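Local structure of SnoaL-like domain-containing protein (2RFR) at residues D95-R100 / W123-T128. The protein is of unknown function but has the cystatin-like fold of the NTF2-like superfamily and belongs to its SnoaL-like family, some of whose members are enzymes. Numbering follows the deposited sequence. Where two conformers were deposited one is given.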
ATOM      1  N   ASP A  95     -17.977  -7.811  14.903  1.00 11.41           N
ATOM      2  CA  ASP A  95     -18.687  -7.433  13.686  1.00 11.18           C
ATOM      3  C   ASP A  95     -18.410  -5.975  13.304  1.00 10.41           C
ATOM      4  O   ASP A  95     -19.097  -5.462  12.438  1.00 11.54           O
ATOM      5  CB  ASP A  95     -20.188  -7.669  13.847  1.00 11.33           C
ATOM      6  CG  ASP A  95     -20.543  -9.122  14.053  1.00 13.11           C
ATOM      7  OD1 ASP A  95     -19.819  -9.981  13.498  1.00 13.49           O
ATOM      8  OD2 ASP A  95     -21.543  -9.393  14.758  1.00 19.15           O
ATOM      9  N   THR A  96     -17.459  -5.343  13.968  1.00 10.75           N
ATOM     10  CA  THR A  96     -17.027  -3.970  13.615  1.00 10.62           C
ATOM     11  C   THR A  96     -15.525  -3.972  13.377  1.00  9.62           C
ATOM     12  O   THR A  96     -14.825  -4.897  13.772  1.00 10.31           O
ATOM     13  CB  THR A  96     -17.423  -2.959  14.676  1.00 13.59           C
ATOM     14  OG1 THR A  96     -16.722  -3.218  15.885  1.00 16.95           O
ATOM     15  CG2 THR A  96     -18.993  -2.866  14.866  1.00 15.43           C
ATOM     16  N   ALA A  97     -15.046  -2.893  12.780  1.00  9.09           N
ATOM     17  CA  ALA A  97     -13.630  -2.738  12.551  1.00  8.74           C
ATOM     18  C   ALA A  97     -13.327  -1.253  12.370  1.00  8.32           C
ATOM     19  O   ALA A  97     -14.191  -0.450  12.052  1.00  9.05           O
ATOM     20  CB  ALA A  97     -13.173  -3.500  11.291  1.00 10.20           C
ATOM     21  N   THR A  98     -12.043  -0.967  12.557  0.61  9.04           N
ATOM     22  CA  THR A  98     -11.472   0.388  12.362  0.61  8.82           C
ATOM     23  C   THR A  98     -10.203   0.298  11.535  0.61  9.76           C
ATOM     24  O   THR A  98      -9.402  -0.626  11.760  0.61 11.69           O
ATOM     25  CB  THR A  98     -11.151   1.036  13.737  0.61 10.18           C
ATOM     26  OG1 THR A  98     -12.326   0.994  14.579  0.61 14.41           O
ATOM     27  CG2 THR A  98     -10.716   2.519  13.593  0.61 11.72           C
ATOM     28  N   ALA A  99      -9.984   1.253  10.632  1.00  7.80           N
ATOM     29  CA  ALA A  99      -8.740   1.288   9.883  1.00  8.43           C
ATOM     30  C   ALA A  99      -8.233   2.703   9.892  1.00  7.87           C
ATOM     31  O   ALA A  99      -8.993   3.670   9.940  1.00  8.73           O
ATOM     32  CB  ALA A  99      -8.959   0.836   8.432  1.00  9.62           C
ATOM     33  N   ARG A 100      -6.932   2.867   9.792  0.56  7.84           N
ATOM     34  CA  ARG A 100      -6.290   4.150   9.616  0.56  7.78           C
ATOM     35  C   ARG A 100      -5.314   4.060   8.456  0.56  8.55           C
ATOM     36  O   ARG A 100      -4.630   3.053   8.300  0.56  8.90           O
ATOM     37  CB  ARG A 100      -5.561   4.570  10.883  0.56  9.27           C
ATOM     38  CG  ARG A 100      -6.481   4.896  12.073  0.56 10.71           C
ATOM     39  CD  ARG A 100      -5.699   4.860  13.374  0.56 14.35           C
ATOM     40  NE  ARG A 100      -5.457   3.486  13.848  0.56 15.40           N
ATOM     41  CZ  ARG A 100      -4.313   3.023  14.378  0.56 18.51           C
ATOM     42  NH1 ARG A 100      -3.253   3.787  14.563  0.56 19.95           N
ATOM     43  NH2 ARG A 100      -4.217   1.746  14.732  0.56 17.04           N
ATOM     44  N   TRP A 123     -11.325   5.167   9.257  1.00  7.83           N
ATOM     45  CA  TRP A 123     -12.500   4.492   8.705  1.00  8.09           C
ATOM     46  C   TRP A 123     -13.061   3.556   9.753  1.00  8.42           C
ATOM     47  O   TRP A 123     -12.304   2.916  10.472  1.00  9.78           O
ATOM     48  CB  TRP A 123     -12.096   3.639   7.537  1.00  8.95           C
ATOM     49  CG  TRP A 123     -11.531   4.236   6.307  1.00  9.71           C
ATOM     50  CD1 TRP A 123     -10.279   4.752   6.138  1.00 12.67           C
ATOM     51  CD2 TRP A 123     -12.146   4.250   5.014  1.00  9.17           C
ATOM     52  NE1 TRP A 123     -10.105   5.092   4.836  1.00 12.79           N
ATOM     53  CE2 TRP A 123     -11.203   4.760   4.101  1.00 10.57           C
ATOM     54  CE3 TRP A 123     -13.382   3.879   4.538  1.00  9.93           C
ATOM     55  CZ2 TRP A 123     -11.481   4.902   2.764  1.00 11.51           C
ATOM     56  CZ3 TRP A 123     -13.650   3.990   3.191  1.00 12.03           C
ATOM     57  CH2 TRP A 123     -12.693   4.463   2.318  1.00 11.54           C
ATOM     58  N   THR A 124     -14.364   3.446   9.818  1.00  8.18           N
ATOM     59  CA  THR A 124     -15.057   2.413  10.564  1.00  8.15           C
ATOM     60  C   THR A 124     -15.867   1.573   9.623  1.00  8.11           C
ATOM     61  O   THR A 124     -16.322   2.046   8.578  1.00  9.47           O
ATOM     62  CB  THR A 124     -15.894   2.979  11.653  1.00 10.16           C
ATOM     63  OG1 THR A 124     -16.916   3.766  11.087  1.00 11.94           O
ATOM     64  CG2 THR A 124     -15.122   3.790  12.674  1.00 13.61           C
ATOM     65  N   PHE A 125     -16.068   0.305  10.007  1.00  8.32           N
ATOM     66  CA  PHE A 125     -16.739  -0.684   9.168  1.00  8.51           C
ATOM     67  C   PHE A 125     -17.660  -1.527  10.019  1.00  8.93           C
ATOM     68  O   PHE A 125     -17.466  -1.683  11.222  1.00  9.56           O
ATOM     69  CB  PHE A 125     -15.724  -1.610   8.490  1.00  8.76           C
ATOM     70  CG  PHE A 125     -14.667  -0.922   7.694  1.00  8.18           C
ATOM     71  CD1 PHE A 125     -13.551  -0.481   8.303  1.00  8.49           C
ATOM     72  CD2 PHE A 125     -14.822  -0.656   6.361  1.00  8.61           C
ATOM     73  CE1 PHE A 125     -12.568   0.186   7.588  1.00  8.83           C
ATOM     74  CE2 PHE A 125     -13.850   0.030   5.612  1.00  9.02           C
ATOM     75  CZ  PHE A 125     -12.728   0.473   6.264  1.00  9.31           C
ATOM     76  N   ARG A 126     -18.598  -2.171   9.343  1.00  9.93           N
ATOM     77  CA  ARG A 126     -19.371  -3.219  10.000  1.00 11.92           C
ATOM     78  C   ARG A 126     -19.679  -4.343   9.061  1.00 10.90           C
ATOM     79  O   ARG A 126     -19.750  -4.195   7.869  1.00 10.39           O
ATOM     80  CB  ARG A 126     -20.581  -2.667  10.677  1.00 17.30           C
ATOM     81  CG  ARG A 126     -21.666  -2.299   9.832  1.00 18.30           C
ATOM     82  CD  ARG A 126     -22.909  -2.132  10.759  1.00 25.69           C
ATOM     83  NE  ARG A 126     -23.992  -1.701   9.942  1.00 23.50           N
ATOM     84  CZ  ARG A 126     -24.488  -0.465   9.855  1.00 23.72           C
ATOM     85  NH1 ARG A 126     -24.053   0.542  10.613  1.00 22.60           N
ATOM     86  NH2 ARG A 126     -25.488  -0.283   9.012  1.00 27.37           N
ATOM     87  N   ARG A 127     -19.863  -5.503   9.664  1.00  9.79           N
ATOM     88  CA  ARG A 127     -20.204  -6.699   8.919  1.00 10.47           C
ATOM     89  C   ARG A 127     -21.671  -6.616   8.609  1.00 12.60           C
ATOM     90  O   ARG A 127     -22.458  -6.566   9.512  1.00 21.30           O
ATOM     91  CB  ARG A 127     -19.914  -7.939   9.783  1.00 12.20           C
ATOM     92  CG  ARG A 127     -20.009  -9.250   9.003  1.00 12.32           C
ATOM     93  CD  ARG A 127     -20.040 -10.453   9.989  1.00 13.11           C
ATOM     94  NE  ARG A 127     -18.904 -10.441  10.924  1.00 12.73           N
ATOM     95  CZ  ARG A 127     -17.662 -10.826  10.582  1.00 12.25           C
ATOM     96  NH1 ARG A 127     -17.367 -11.337   9.368  1.00 12.48           N
ATOM     97  NH2 ARG A 127     -16.688 -10.767  11.480  1.00 12.36           N
ATOM     98  N   THR A 128     -22.056  -6.727   7.381  1.00 13.24           N
ATOM     99  CA  THR A 128     -23.459  -6.750   6.981  1.00 14.94           C
ATOM    100  C   THR A 128     -23.720  -8.098   6.380  1.00 15.65           C
ATOM    101  O   THR A 128     -22.797  -8.832   6.080  1.00 17.30           O
ATOM    102  CB  THR A 128     -23.765  -5.670   5.913  1.00 13.71           C
ATOM    103  OG1 THR A 128     -23.345  -6.098   4.601  1.00 13.95           O
ATOM    104  CG2 THR A 128     -23.150  -4.298   6.286  1.00 13.89           C
TER
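The Phe125 ring meets strand 96-100 with its rim: CE1 reaches CB of Ala99 at 3.8 Å, close to the ring plane, and CD1 lies by the carbonyl oxygen of Ala97. With CG anti to its own carbonyl carbon, the ring leans diagonally across to Ala99, two residues on from its bridge partner Ala97. Trp123 likewise offers an edge, CD1, to the carbonyl oxygen of Ala99. The third flat group, the guanidinium of Arg127, meets OD1 of Asp95 at its edge, nearly in plane: NE donates to OD1 of Asp95 at 2.8 Å (160° at the hydrogen), a salt bridge that reaches the oxygen from above the carboxylate plane, the two planes standing 81° apart. A bend at chi3 (-54°) brings NE round to the acid, while NH1 pairs with Asp17 on helix 5-33 and NH2 bonds to the carbonyl oxygen of Gly94. An alanine here would remove the bonds to Asp95, Gly94 and Asp17, and would probably loosen the tie between the turn before strand 96-109 and helix 5-33.

The backbones run antiparallel. Ala99 and Trp123 exchange two hydrogen bonds, the one from Trp123 N to Ala99 O nearly straight; Ala97 and Phe125 exchange two more, and Arg127 N closes on Asp95 O at 2.9 Å. Ala97, Ala99, Trp123 and Phe125 share one face, where Ile21, Leu24 and Ile25 of helix 5-33 cover the alanines and Phe125; Thr96, Thr98, Thr124 and Arg126 line the other. This is the open end of the long hairpin 96-109/112-128, in the curved sheet that wraps the N-terminal helix of the cystatin-like, NTF2-type fold.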